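Side-chain contacts in polyhedrin (Operophtera brumata cypovirus 19, PDB 5A99), which forms the crystalline polyhedra, or occlusion bodies, of an insect cypovirus, which probably enclose and protect the virus particles outside the host: residues D30-A35 with L212-D217; Y34-L39 with A230-R235; P54-R59 with G198-E203; E165-Y170 with Q237-T242. One frame throughout, in Å; residues are numbered along the deposited sequence.

Interaction 1. Residues D30-A35 with L212-D217; sequences DSYIYA and LNDSPD
At the N-terminal entry to strand 33-40 of the large antiparallel sheet, Y32 reaches D214 and S215 in the loop that precedes strand 218-222. It is a buried contact, and it turns on a hydrogen bond between a phenol and a carboxylate. Y32 OH donates to D214 OD1 at 2.7 Å. The oxygen lies at the edge of the Y32 ring, in its plane, and the ring and carboxylate planes are 61° apart. D214 has CG anti to the backbone N (chi1 176°), which carries the carboxylate out toward the tyrosine; the two side chains approach from opposite directions. S215 OG donates to the same oxygen at 2.6 Å. Both donors lie 20° out of the carboxylate plane, Y32 OH on the syn side of OD1 and S215 OG on the anti side.

The site lies at a subunit boundary, where R127 and S135 of the second subunit both bond Y32 OH. R127 of that subunit also forms a salt bridge with D214 OD1, and R211 pairs with OD2, so a charged carboxylate would be expected here. Beside the bonds, Y32 CE2 comes within 3.8 Å of S215 OG, and that oxygen approaches the ring obliquely.

Interaction 2. Residues Y34-L39 with A230-R235; sequences YAHLVL and ANYWTR
H36 points from strand 33-40 to Y232 and W233 on helix 225-236, and its ring meets both of theirs at steep angles. H36 and Y232 approach from opposite directions, rim to rim, with their planes 89° apart. H36 NE2 and Y232 OH form a hydrogen bond of 2.6 Å, and either could be the donor. Each partner atom lies at the edge of the other ring, close to its plane. Y232 extends toward the strand because its CG is anti to the backbone N (chi1 -175°). Its hydroxyl is also bonded by R50 NH1 of strand 46-53.

W233 takes one face of H36. The pair is edge-to-face, a tilted T with the edge of W233 toward the face of H36. The H36 ring and the six-membered ring of W233 have centroids 4.7 Å apart and planes at 58°. W233 CZ3 sits 3.7 Å above the middle of the imidazole. The far end of the indole also touches V38, two residues along the strand: V38 CG2 lies 3.6 Å from W233 CZ2, at the edge of the indole. Y232 CD2 lies over one face of the indole, near its centre.

Y238 adds an edge-to-face contact with H36, and Y240 stacks on W233. The axes of segments 34-39 and 230-235 come within 13.4 Å and run roughly antiparallel. This is an aromatic cluster in the packing of a helix against a beta sheet.

Interaction 3. Residues P54-R59 with G198-E203; sequences PRIISR and GLYNGE
R55 and L199 meet mainly through apolar and flat surfaces. L199 CD1 lies 4.0 Å above one face of the R55 guanidinium, offset toward its rim. The arginine chain is extended from CG to NE and crosses the leucine. I56 CD1 packs 3.9 Å from Y200 CZ and 3.5 Å from Y200 OH.

The polar links are less direct. A water donates to R55 O at 2.9 Å and to Y200 OH at 2.9 Å, so it bridges the two segments. Y200 OH is also hydrogen-bonded to Q190 OE1.

Within 198-203 the backbone makes a type I beta turn from G198 to N201. N201, which closes that turn, starts an Asx turn: its OD1 accepts from E203 N at 2.9 Å. I56 packs on I210 and Y200 on I205 of the third subunit. The contact thus joins the edge strand 56-61 to a folded loop by carbon packing and one shared water, while R55 NH1 is hydrogen-bonded to T208 OG1 in helix 205-210 and to N204 O just before it.

Interaction 4. Residues E165-Y170 with Q237-T242; sequences EMAWSY and QYLYRT
S169 OG is hydrogen-bonded to Q112 OE1 of strand 110-116 and lies 4.3 Å from R241 CD. The NE2 of the same Q112 amide bonds R241 O, so one glutamine ties strand 164-173 to the C-terminal segment 237-242.

The direct contact is mainly apolar and centres on L239. Its CB lies 3.6 Å from A167 CB. Its CD1 is 3.7 Å from A167 CB and 4.0 Å from M166 CB. Chi1 of the leucine (-60°), together with an extended chi2 (-179°), brings CD1 to A167 and M166. M166 and A167 both face I159, which makes a classic beta bulge in the strand.

Q237, just past helix 225-236, has positive phi (68°) and completes a Schellman motif. Farther on, the 239-241 part runs roughly along the direction of 166-169. Q116 accepts from L239 N and donates to Q237 O. The L239 contacts are thus purely apolar, and at S169 and R241 the hydroxyl only lies beside a methylene. Three backbone atoms of the C-terminal segment, Q237 O, L239 N and R241 O, are instead bonded by two glutamine side chains of strand 110-116.

In the fold
Interactions 1 and 2 share Y34 and A35 in their segments, and their centres are about 15 Å apart. Y32, just before strand 33-40, goes to a loop; H36 and V38, on the strand, go to a helix. Interaction 3 lies about 11 Å, centre to centre, from interaction 1. A salt bridge, D217 OD1 to R59 NE at 2.9 Å, joins them. Interactions 2 and 4 are the closest pair, with centres about 9 Å apart: segment 237-242 follows the helix directly, and Y238 and Y240 pack on rings of interaction 2. Y238 OH also lies 3.2 Å from Y34 CE1. Interactions 3 and 4 do not touch; their nearest atoms are about 10 Å apart. Interactions 1, 2 and 4 all border the second subunit.

Interaction 1. Residues D30-A35 with L212-D217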
loop_
_atom_site.group_PDB
_atom_site.type_symbol
_atom_site.label_atom_id
_atom_site.label_comp_id
_atom_site.label_asym_id
_atom_site.label_seq_id
_atom_site.Cartn_x
_atom_site.Cartn_y
_atom_site.Cartn_z
ATOM N N ASP A 30 -19.975 2.512 11.425
ATOM C CA ASP A 30 -19.938 3.328 10.216
ATOM C C ASP A 30 -19.374 4.714 10.482
ATOM O O ASP A 30 -19.607 5.644 9.714
ATOM C CB ASP A 30 -21.339 3.458 9.623
ATOM C CG ASP A 30 -22.021 2.124 9.467
ATOM O OD1 ASP A 30 -21.375 1.165 8.964
ATOM O OD2 ASP A 30 -23.195 2.035 9.872
ATOM N N SER A 31 -18.645 4.848 11.578
ATOM C CA SER A 31 -17.870 6.050 11.833
ATOM C C SER A 31 -16.402 5.687 11.646
ATOM O O SER A 31 -16.080 4.563 11.271
ATOM C CB SER A 31 -18.125 6.591 13.246
ATOM O OG SER A 31 -17.544 5.773 14.240
ATOM N N TYR A 32 -15.516 6.629 11.923
ATOM C CA TYR A 32 -14.097 6.394 11.721
ATOM C C TYR A 32 -13.283 6.268 13.007
ATOM O O TYR A 32 -13.617 6.839 14.050
ATOM C CB TYR A 32 -13.509 7.511 10.866
ATOM C CG TYR A 32 -13.745 7.283 9.397
ATOM C CD1 TYR A 32 -14.936 7.669 8.808
ATOM C CD2 TYR A 32 -12.792 6.661 8.610
ATOM C CE1 TYR A 32 -15.169 7.455 7.470
ATOM C CE2 TYR A 32 -13.010 6.440 7.276
ATOM C CZ TYR A 32 -14.210 6.840 6.709
ATOM O OH TYR A 32 -14.456 6.645 5.380
ATOM N N ILE A 33 -12.200 5.509 12.914
ATOM C CA ILE A 33 -11.141 5.619 13.896
ATOM C C ILE A 33 -9.994 6.310 13.181
ATOM O O ILE A 33 -9.830 6.190 11.953
ATOM C CB ILE A 33 -10.705 4.264 14.511
ATOM C CG1 ILE A 33 -10.336 3.261 13.428
ATOM C CG2 ILE A 33 -11.802 3.709 15.393
ATOM C CD1 ILE A 33 -9.810 1.940 13.983
ATOM N N TYR A 34 -9.229 7.066 13.955
ATOM C CA TYR A 34 -8.176 7.905 13.405
ATOM C C TYR A 34 -6.866 7.633 14.120
ATOM O O TYR A 34 -6.829 7.389 15.333
ATOM C CB TYR A 34 -8.537 9.397 13.518
ATOM C CG TYR A 34 -9.786 9.770 12.776
ATOM C CD1 TYR A 34 -9.761 9.996 11.407
ATOM C CD2 TYR A 34 -11.001 9.888 13.438
ATOM C CE1 TYR A 34 -10.903 10.324 10.723
ATOM C CE2 TYR A 34 -12.145 10.220 12.762
ATOM C CZ TYR A 34 -12.090 10.450 11.407
ATOM O OH TYR A 34 -13.236 10.779 10.733
ATOM N N ALA A 35 -5.798 7.674 13.334
ATOM C CA ALA A 35 -4.443 7.541 13.830
ATOM C C ALA A 35 -3.579 8.620 13.174
ATOM O O ALA A 35 -3.405 8.635 11.953
ATOM C CB ALA A 35 -3.903 6.155 13.527
ATOM N N LEU A 212 -10.541 -1.977 3.331
ATOM C CA LEU A 212 -9.235 -2.057 3.977
ATOM C C LEU A 212 -8.405 -0.816 3.627
ATOM O O LEU A 212 -7.661 -0.277 4.457
ATOM C CB LEU A 212 -8.518 -3.340 3.538
ATOM C CG LEU A 212 -7.498 -3.930 4.510
ATOM C CD1 LEU A 212 -8.145 -4.180 5.862
ATOM C CD2 LEU A 212 -6.884 -5.213 3.950
ATOM N N ASN A 213 -8.542 -0.369 2.385
ATOM C CA ASN A 213 -7.929 0.874 1.923
ATOM C C ASN A 213 -8.995 1.941 1.681
ATOM O O ASN A 213 -8.979 2.647 0.673
ATOM C CB ASN A 213 -7.158 0.622 0.635
ATOM C CG ASN A 213 -6.081 -0.423 0.805
ATOM O OD1 ASN A 213 -5.306 -0.383 1.766
ATOM N ND2 ASN A 213 -6.025 -1.370 -0.124
ATOM N N ASP A 214 -9.919 2.032 2.628
ATOM C CA ASP A 214 -11.029 2.976 2.589
ATOM C C ASP A 214 -10.599 4.407 2.257
ATOM O O ASP A 214 -11.212 5.078 1.434
ATOM C CB ASP A 214 -11.728 2.951 3.953
ATOM C CG ASP A 214 -12.839 3.954 4.048
ATOM O OD1 ASP A 214 -12.535 5.115 4.382
ATOM O OD2 ASP A 214 -14.000 3.586 3.769
ATOM N N SER A 215 -9.534 4.865 2.897
ATOM C CA SER A 215 -9.101 6.244 2.768
ATOM C C SER A 215 -7.607 6.282 2.597
ATOM O O SER A 215 -6.897 5.505 3.234
ATOM C CB SER A 215 -9.459 7.040 4.026
ATOM O OG SER A 215 -10.854 7.096 4.226
ATOM N N PRO A 216 -7.109 7.186 1.739
ATOM C CA PRO A 216 -5.651 7.241 1.637
ATOM C C PRO A 216 -5.090 7.920 2.874
ATOM O O PRO A 216 -5.831 8.653 3.537
ATOM C CB PRO A 216 -5.423 8.097 0.391
ATOM C CG PRO A 216 -6.579 9.025 0.373
ATOM C CD PRO A 216 -7.756 8.239 0.939
ATOM N N ASP A 217 -3.825 7.670 3.202
ATOM C CA ASP A 217 -3.193 8.418 4.276
ATOM C C ASP A 217 -3.087 9.862 3.815
ATOM O O ASP A 217 -2.747 10.134 2.661
ATOM C CB ASP A 217 -1.805 7.874 4.617
ATOM C CG ASP A 217 -1.854 6.524 5.319
ATOM O OD1 ASP A 217 -2.935 6.122 5.804
ATOM O OD2 ASP A 217 -0.793 5.871 5.407
#

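Interaction 2. Residues Y34-L39 with A230-R235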
loop_
_atom_site.group_PDB
_atom_site.type_symbol
_atom_site.label_atom_id
_atom_site.label_comp_id
_atom_site.label_asym_id
_atom_site.label_seq_id
_atom_site.Cartn_x
_atom_site.Cartn_y
_atom_site.Cartn_z
ATOM N N TYR A 34 -9.229 7.066 13.955
ATOM C CA TYR A 34 -8.176 7.905 13.405
ATOM C C TYR A 34 -6.866 7.633 14.120
ATOM O O TYR A 34 -6.829 7.389 15.333
ATOM C CB TYR A 34 -8.537 9.397 13.518
ATOM C CG TYR A 34 -9.786 9.770 12.776
ATOM C CD1 TYR A 34 -9.761 9.996 11.407
ATOM C CD2 TYR A 34 -11.001 9.888 13.438
ATOM C CE1 TYR A 34 -10.903 10.324 10.723
ATOM C CE2 TYR A 34 -12.145 10.220 12.762
ATOM C CZ TYR A 34 -12.090 10.450 11.407
ATOM O OH TYR A 34 -13.236 10.779 10.733
ATOM N N ALA A 35 -5.798 7.674 13.334
ATOM C CA ALA A 35 -4.443 7.541 13.830
ATOM C C ALA A 35 -3.579 8.620 13.174
ATOM O O ALA A 35 -3.405 8.635 11.953
ATOM C CB ALA A 35 -3.903 6.155 13.527
ATOM N N HIS A 36 -3.054 9.523 13.995
ATOM C CA HIS A 36 -2.194 10.599 13.516
ATOM C C HIS A 36 -0.763 10.358 13.936
ATOM O O HIS A 36 -0.483 10.118 15.109
ATOM C CB HIS A 36 -2.629 11.941 14.087
ATOM C CG HIS A 36 -3.773 12.575 13.359
ATOM N ND1 HIS A 36 -5.080 12.409 13.751
ATOM C CD2 HIS A 36 -3.802 13.396 12.281
ATOM C CE1 HIS A 36 -5.872 13.090 12.940
ATOM N NE2 HIS A 36 -5.121 13.689 12.032
ATOM N N LEU A 37 0.146 10.438 12.976
ATOM C CA LEU A 37 1.553 10.463 13.293
ATOM C C LEU A 37 2.027 11.880 13.002
ATOM O O LEU A 37 2.028 12.327 11.851
ATOM C CB LEU A 37 2.314 9.423 12.472
ATOM C CG LEU A 37 3.829 9.383 12.683
ATOM C CD1 LEU A 37 4.191 9.266 14.154
ATOM C CD2 LEU A 37 4.443 8.228 11.874
ATOM N N VAL A 38 2.375 12.596 14.061
ATOM C CA VAL A 38 2.774 13.989 13.943
ATOM C C VAL A 38 4.271 14.070 14.147
ATOM O O VAL A 38 4.791 13.645 15.176
ATOM C CB VAL A 38 2.084 14.864 14.990
ATOM C CG1 VAL A 38 2.462 16.361 14.797
ATOM C CG2 VAL A 38 0.595 14.657 14.933
ATOM N N LEU A 39 4.960 14.620 13.163
ATOM C CA LEU A 39 6.415 14.709 13.222
ATOM C C LEU A 39 6.856 16.155 13.362
ATOM O O LEU A 39 6.526 17.002 12.530
ATOM C CB LEU A 39 7.021 14.083 11.968
ATOM C CG LEU A 39 6.543 12.643 11.760
ATOM C CD1 LEU A 39 6.887 12.113 10.386
ATOM C CD2 LEU A 39 7.138 11.758 12.842
ATOM N N ALA A 230 -4.644 25.901 14.560
ATOM C CA ALA A 230 -5.591 26.800 13.915
ATOM C C ALA A 230 -6.254 26.232 12.661
ATOM O O ALA A 230 -7.459 26.399 12.457
ATOM C CB ALA A 230 -4.911 28.106 13.587
ATOM N N ASN A 231 -5.476 25.568 11.819
ATOM C CA ASN A 231 -5.947 25.232 10.482
ATOM C C ASN A 231 -6.292 23.761 10.277
ATOM O O ASN A 231 -6.762 23.377 9.209
ATOM C CB ASN A 231 -4.893 25.655 9.460
ATOM C CG ASN A 231 -4.742 27.162 9.370
ATOM O OD1 ASN A 231 -5.441 27.923 10.052
ATOM N ND2 ASN A 231 -3.808 27.600 8.554
ATOM N N TYR A 232 -6.076 22.950 11.302
ATOM C CA TYR A 232 -6.249 21.510 11.169
ATOM C C TYR A 232 -6.951 20.901 12.377
ATOM O O TYR A 232 -8.081 20.433 12.278
ATOM C CB TYR A 232 -4.887 20.849 10.959
ATOM C CG TYR A 232 -4.962 19.376 10.682
ATOM C CD1 TYR A 232 -5.119 18.896 9.384
ATOM C CD2 TYR A 232 -4.886 18.457 11.720
ATOM C CE1 TYR A 232 -5.193 17.536 9.133
ATOM C CE2 TYR A 232 -4.949 17.093 11.478
ATOM C CZ TYR A 232 -5.119 16.632 10.192
ATOM O OH TYR A 232 -5.191 15.256 9.971
ATOM N N TRP A 233 -6.289 20.911 13.522
ATOM C CA TRP A 233 -6.799 20.182 14.678
ATOM C C TRP A 233 -8.183 20.678 15.099
ATOM O O TRP A 233 -9.136 19.903 15.125
ATOM C CB TRP A 233 -5.801 20.257 15.831
ATOM C CG TRP A 233 -4.466 19.684 15.457
ATOM C CD1 TRP A 233 -3.321 20.377 15.225
ATOM C CD2 TRP A 233 -4.143 18.299 15.264
ATOM N NE1 TRP A 233 -2.301 19.519 14.911
ATOM C CE2 TRP A 233 -2.780 18.233 14.924
ATOM C CE3 TRP A 233 -4.874 17.110 15.346
ATOM C CZ2 TRP A 233 -2.133 17.030 14.650
ATOM C CZ3 TRP A 233 -4.228 15.911 15.077
ATOM C CH2 TRP A 233 -2.874 15.880 14.737
ATOM N N THR A 234 -8.295 21.966 15.412
ATOM C CA THR A 234 -9.575 22.528 15.824
ATOM C C THR A 234 -10.590 22.493 14.674
ATOM O O THR A 234 -11.748 22.146 14.870
ATOM C CB THR A 234 -9.417 23.959 16.368
ATOM O OG1 THR A 234 -8.815 24.800 15.374
ATOM C CG2 THR A 234 -8.553 23.949 17.605
ATOM N N ARG A 235 -10.125 22.797 13.474
ATOM C CA ARG A 235 -10.978 22.843 12.288
ATOM C C ARG A 235 -11.693 21.527 11.993
ATOM O O ARG A 235 -12.883 21.518 11.655
ATOM C CB ARG A 235 -10.130 23.244 11.084
ATOM C CG ARG A 235 -10.727 22.868 9.732
ATOM C CD ARG A 235 -9.931 23.496 8.594
ATOM N NE ARG A 235 -9.964 24.949 8.711
ATOM C CZ ARG A 235 -10.991 25.686 8.324
ATOM N NH1 ARG A 235 -12.045 25.095 7.781
ATOM N NH2 ARG A 235 -10.963 27.003 8.475
#

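Interaction 3. Residues P54-R59 with G198-E203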
loop_
_atom_site.group_PDB
_atom_site.type_symbol
_atom_site.label_atom_id
_atom_site.label_comp_id
_atom_site.label_asym_id
_atom_site.label_seq_id
_atom_site.Cartn_x
_atom_site.Cartn_y
_atom_site.Cartn_z
ATOM N N PRO A 54 -12.872 2.832 8.783
ATOM C CA PRO A 54 -14.050 2.614 9.630
ATOM C C PRO A 54 -13.843 1.509 10.653
ATOM O O PRO A 54 -14.587 1.456 11.633
ATOM C CB PRO A 54 -15.158 2.244 8.631
ATOM C CG PRO A 54 -14.484 1.969 7.338
ATOM C CD PRO A 54 -13.046 2.325 7.412
ATOM N N ARG A 55 -12.820 0.676 10.470
ATOM C CA ARG A 55 -12.681 -0.535 11.285
ATOM C C ARG A 55 -11.273 -0.840 11.785
ATOM O O ARG A 55 -11.086 -1.161 12.956
ATOM C CB ARG A 55 -13.177 -1.737 10.495
ATOM C CG ARG A 55 -14.674 -1.774 10.315
ATOM C CD ARG A 55 -15.085 -3.040 9.601
ATOM N NE ARG A 55 -16.530 -3.120 9.447
ATOM C CZ ARG A 55 -17.190 -4.247 9.193
ATOM N NH1 ARG A 55 -16.532 -5.402 9.072
ATOM N NH2 ARG A 55 -18.508 -4.217 9.069
ATOM N N ILE A 56 -10.283 -0.762 10.899
ATOM C CA ILE A 56 -8.965 -1.270 11.223
ATOM C C ILE A 56 -7.869 -0.489 10.515
ATOM O O ILE A 56 -7.986 -0.130 9.342
ATOM C CB ILE A 56 -8.861 -2.803 10.905
ATOM C CG1 ILE A 56 -7.541 -3.383 11.448
ATOM C CG2 ILE A 56 -9.026 -3.076 9.407
ATOM C CD1 ILE A 56 -7.426 -4.913 11.320
ATOM N N ILE A 57 -6.795 -0.230 11.248
ATOM C CA ILE A 57 -5.674 0.520 10.721
ATOM C C ILE A 57 -4.388 -0.242 11.016
ATOM O O ILE A 57 -4.075 -0.512 12.174
ATOM C CB ILE A 57 -5.616 1.943 11.348
ATOM C CG1 ILE A 57 -6.824 2.780 10.908
ATOM C CG2 ILE A 57 -4.310 2.660 10.976
ATOM C CD1 ILE A 57 -6.841 4.201 11.497
ATOM N N SER A 58 -3.674 -0.620 9.956
ATOM C CA SER A 58 -2.309 -1.141 10.061
ATOM C C SER A 58 -1.420 -0.371 9.090
ATOM O O SER A 58 -1.665 -0.387 7.888
ATOM C CB SER A 58 -2.278 -2.635 9.724
ATOM O OG SER A 58 -0.955 -3.098 9.528
ATOM N N ARG A 59 -0.389 0.301 9.602
ATOM C CA ARG A 59 0.446 1.149 8.762
ATOM C C ARG A 59 1.903 1.030 9.122
ATOM O O ARG A 59 2.249 0.815 10.277
ATOM C CB ARG A 59 0.055 2.623 8.911
ATOM C CG ARG A 59 -1.386 2.918 8.603
ATOM C CD ARG A 59 -1.659 2.927 7.112
ATOM N NE ARG A 59 -3.019 3.378 6.856
ATOM C CZ ARG A 59 -4.093 2.592 6.927
ATOM N NH1 ARG A 59 -3.963 1.303 7.214
ATOM N NH2 ARG A 59 -5.294 3.095 6.692
ATOM N N GLY A 198 -17.289 -10.965 15.843
ATOM C CA GLY A 198 -16.138 -10.232 15.358
ATOM C C GLY A 198 -16.318 -9.668 13.959
ATOM O O GLY A 198 -16.964 -10.283 13.100
ATOM N N LEU A 199 -15.720 -8.502 13.734
ATOM C CA LEU A 199 -15.803 -7.810 12.450
ATOM C C LEU A 199 -14.918 -8.464 11.406
ATOM O O LEU A 199 -14.910 -8.057 10.248
ATOM C CB LEU A 199 -15.440 -6.334 12.604
ATOM C CG LEU A 199 -16.395 -5.573 13.527
ATOM C CD1 LEU A 199 -16.174 -4.077 13.424
ATOM C CD2 LEU A 199 -17.870 -5.905 13.237
ATOM N N TYR A 200 -14.182 -9.489 11.815
ATOM C CA TYR A 200 -13.427 -10.312 10.868
ATOM C C TYR A 200 -13.980 -11.728 10.822
ATOM O O TYR A 200 -13.318 -12.642 10.313
ATOM C CB TYR A 200 -11.947 -10.351 11.256
ATOM C CG TYR A 200 -11.475 -9.038 11.813
ATOM C CD1 TYR A 200 -11.807 -7.847 11.178
ATOM C CD2 TYR A 200 -10.731 -8.980 12.981
ATOM C CE1 TYR A 200 -11.402 -6.631 11.681
ATOM C CE2 TYR A 200 -10.320 -7.762 13.497
ATOM C CZ TYR A 200 -10.666 -6.588 12.834
ATOM O OH TYR A 200 -10.279 -5.361 13.314
ATOM N N ASN A 201 -15.196 -11.924 11.334
ATOM C CA ASN A 201 -15.814 -13.248 11.276
ATOM C C ASN A 201 -16.372 -13.535 9.884
ATOM O O ASN A 201 -16.261 -12.714 8.974
ATOM C CB ASN A 201 -16.907 -13.424 12.346
ATOM C CG ASN A 201 -18.214 -12.708 12.002
ATOM O OD1 ASN A 201 -18.377 -12.123 10.921
ATOM N ND2 ASN A 201 -19.165 -12.778 12.927
ATOM N N GLY A 202 -16.984 -14.699 9.724
ATOM C CA GLY A 202 -17.465 -15.130 8.423
ATOM C C GLY A 202 -18.366 -14.142 7.708
ATOM O O GLY A 202 -18.303 -14.023 6.485
ATOM N N GLU A 203 -19.198 -13.427 8.464
ATOM C CA GLU A 203 -20.200 -12.538 7.871
ATOM C C GLU A 203 -19.739 -11.069 7.751
ATOM O O GLU A 203 -20.305 -10.297 6.971
ATOM C CB GLU A 203 -21.529 -12.629 8.643
ATOM C CG GLU A 203 -22.146 -14.021 8.670
ATOM C CD GLU A 203 -21.427 -14.956 9.631
ATOM O OE1 GLU A 203 -21.012 -14.495 10.718
ATOM O OE2 GLU A 203 -21.265 -16.151 9.300
HETATM O O HOH W 1 -12.612 -3.595 13.334
#

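Interaction 4. Residues E165-Y170 with Q237-T242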
loop_
_atom_site.group_PDB
_atom_site.type_symbol
_atom_site.label_atom_id
_atom_site.label_comp_id
_atom_site.label_asym_id
_atom_site.label_seq_id
_atom_site.Cartn_x
_atom_site.Cartn_y
_atom_site.Cartn_z
ATOM N N GLU A 165 -13.252 10.646 27.483
ATOM C CA GLU A 165 -11.992 10.271 26.867
ATOM C C GLU A 165 -12.315 9.833 25.445
ATOM O O GLU A 165 -13.015 8.847 25.237
ATOM C CB GLU A 165 -11.304 9.146 27.658
ATOM C CG GLU A 165 -10.821 9.583 29.048
ATOM C CD GLU A 165 -10.163 8.462 29.836
ATOM O OE1 GLU A 165 -10.354 7.286 29.461
ATOM O OE2 GLU A 165 -9.463 8.763 30.833
ATOM N N MET A 166 -11.832 10.578 24.459
ATOM C CA MET A 166 -12.125 10.231 23.079
ATOM C C MET A 166 -10.893 10.179 22.173
ATOM O O MET A 166 -10.980 9.778 21.003
ATOM C CB MET A 166 -13.197 11.172 22.531
ATOM C CG MET A 166 -14.494 11.120 23.355
ATOM S SD MET A 166 -15.987 11.659 22.501
ATOM C CE MET A 166 -15.275 12.734 21.293
ATOM N N ALA A 167 -9.741 10.550 22.717
ATOM C CA ALA A 167 -8.488 10.401 21.993
ATOM C C ALA A 167 -7.356 10.149 22.978
ATOM O O ALA A 167 -7.451 10.512 24.148
ATOM C CB ALA A 167 -8.217 11.623 21.162
ATOM N N TRP A 168 -6.288 9.523 22.492
ATOM C CA TRP A 168 -5.156 9.166 23.323
ATOM C C TRP A 168 -3.827 9.527 22.649
ATOM O O TRP A 168 -3.614 9.270 21.446
ATOM C CB TRP A 168 -5.217 7.675 23.648
ATOM C CG TRP A 168 -6.412 7.306 24.460
ATOM C CD1 TRP A 168 -6.450 7.111 25.810
ATOM C CD2 TRP A 168 -7.755 7.097 23.990
ATOM N NE1 TRP A 168 -7.722 6.790 26.207
ATOM C CE2 TRP A 168 -8.543 6.774 25.112
ATOM C CE3 TRP A 168 -8.362 7.155 22.735
ATOM C CZ2 TRP A 168 -9.908 6.504 25.017
ATOM C CZ3 TRP A 168 -9.717 6.895 22.641
ATOM C CH2 TRP A 168 -10.475 6.573 23.775
ATOM N N SER A 169 -2.927 10.102 23.440
ATOM C CA SER A 169 -1.690 10.656 22.913
ATOM C C SER A 169 -0.424 10.067 23.527
ATOM O O SER A 169 -0.316 9.896 24.745
ATOM C CB SER A 169 -1.698 12.170 23.118
ATOM O OG SER A 169 -0.410 12.711 22.946
ATOM N N TYR A 170 0.540 9.803 22.656
ATOM C CA TYR A 170 1.845 9.284 23.031
ATOM C C TYR A 170 2.906 10.122 22.321
ATOM O O TYR A 170 2.767 10.433 21.132
ATOM C CB TYR A 170 1.946 7.822 22.597
ATOM C CG TYR A 170 3.131 7.057 23.117
ATOM C CD1 TYR A 170 3.278 6.798 24.472
ATOM C CD2 TYR A 170 4.090 6.554 22.251
ATOM C CE1 TYR A 170 4.367 6.071 24.951
ATOM C CE2 TYR A 170 5.171 5.840 22.713
ATOM C CZ TYR A 170 5.313 5.606 24.064
ATOM O OH TYR A 170 6.393 4.884 24.521
ATOM N N GLN A 237 -11.889 18.773 14.061
ATOM C CA GLN A 237 -12.353 18.030 15.236
ATOM C C GLN A 237 -11.445 16.839 15.549
ATOM O O GLN A 237 -11.901 15.759 15.968
ATOM C CB GLN A 237 -13.797 17.570 15.036
ATOM C CG GLN A 237 -14.514 17.308 16.332
ATOM C CD GLN A 237 -15.930 16.851 16.145
ATOM O OE1 GLN A 237 -16.268 16.190 15.160
ATOM N NE2 GLN A 237 -16.777 17.184 17.111
ATOM N N TYR A 238 -10.148 17.038 15.331
ATOM C CA TYR A 238 -9.138 16.077 15.747
ATOM C C TYR A 238 -8.523 16.550 17.060
ATOM O O TYR A 238 -7.883 17.606 17.115
ATOM C CB TYR A 238 -8.051 15.961 14.685
ATOM C CG TYR A 238 -8.501 15.235 13.449
ATOM C CD1 TYR A 238 -9.160 14.023 13.550
ATOM C CD2 TYR A 238 -8.290 15.774 12.185
ATOM C CE1 TYR A 238 -9.574 13.349 12.437
ATOM C CE2 TYR A 238 -8.711 15.109 11.050
ATOM C CZ TYR A 238 -9.349 13.895 11.185
ATOM O OH TYR A 238 -9.771 13.224 10.072
ATOM N N LEU A 239 -8.746 15.783 18.118
ATOM C CA LEU A 239 -8.231 16.122 19.440
ATOM C C LEU A 239 -6.702 16.111 19.409
ATOM O O LEU A 239 -6.094 15.289 18.731
ATOM C CB LEU A 239 -8.792 15.155 20.492
ATOM C CG LEU A 239 -10.320 15.172 20.610
ATOM C CD1 LEU A 239 -10.816 14.212 21.685
ATOM C CD2 LEU A 239 -10.822 16.585 20.892
ATOM N N TYR A 240 -6.088 17.052 20.117
ATOM C CA TYR A 240 -4.656 17.283 19.993
ATOM C C TYR A 240 -4.080 17.944 21.238
ATOM O O TYR A 240 -4.742 18.751 21.907
ATOM C CB TYR A 240 -4.364 18.154 18.753
ATOM C CG TYR A 240 -2.900 18.448 18.532
ATOM C CD1 TYR A 240 -2.059 17.496 17.988
ATOM C CD2 TYR A 240 -2.362 19.687 18.859
ATOM C CE1 TYR A 240 -0.720 17.750 17.791
ATOM C CE2 TYR A 240 -1.024 19.958 18.658
ATOM C CZ TYR A 240 -0.205 18.979 18.127
ATOM O OH TYR A 240 1.123 19.225 17.912
ATOM N N ARG A 241 -2.833 17.602 21.530
ATOM C CA ARG A 241 -2.129 18.110 22.695
ATOM C C ARG A 241 -0.911 18.913 22.230
ATOM O O ARG A 241 -0.050 18.385 21.528
ATOM C CB ARG A 241 -1.688 16.927 23.551
ATOM C CG ARG A 241 -1.610 17.183 25.029
ATOM C CD ARG A 241 -1.339 15.868 25.780
ATOM N NE ARG A 241 -2.570 15.266 26.290
ATOM C CZ ARG A 241 -3.345 15.875 27.175
ATOM N NH1 ARG A 241 -2.994 17.071 27.622
ATOM N NH2 ARG A 241 -4.449 15.303 27.615
ATOM N N THR A 242 -0.844 20.183 22.632
ATOM C CA THR A 242 0.249 21.079 22.235
ATOM C C THR A 242 1.534 20.878 23.052
ATOM O O THR A 242 1.560 20.127 24.027
ATOM C CB THR A 242 -0.177 22.565 22.346
ATOM O OG1 THR A 242 -0.310 22.925 23.722
ATOM C CG2 THR A 242 -1.493 22.825 21.599
#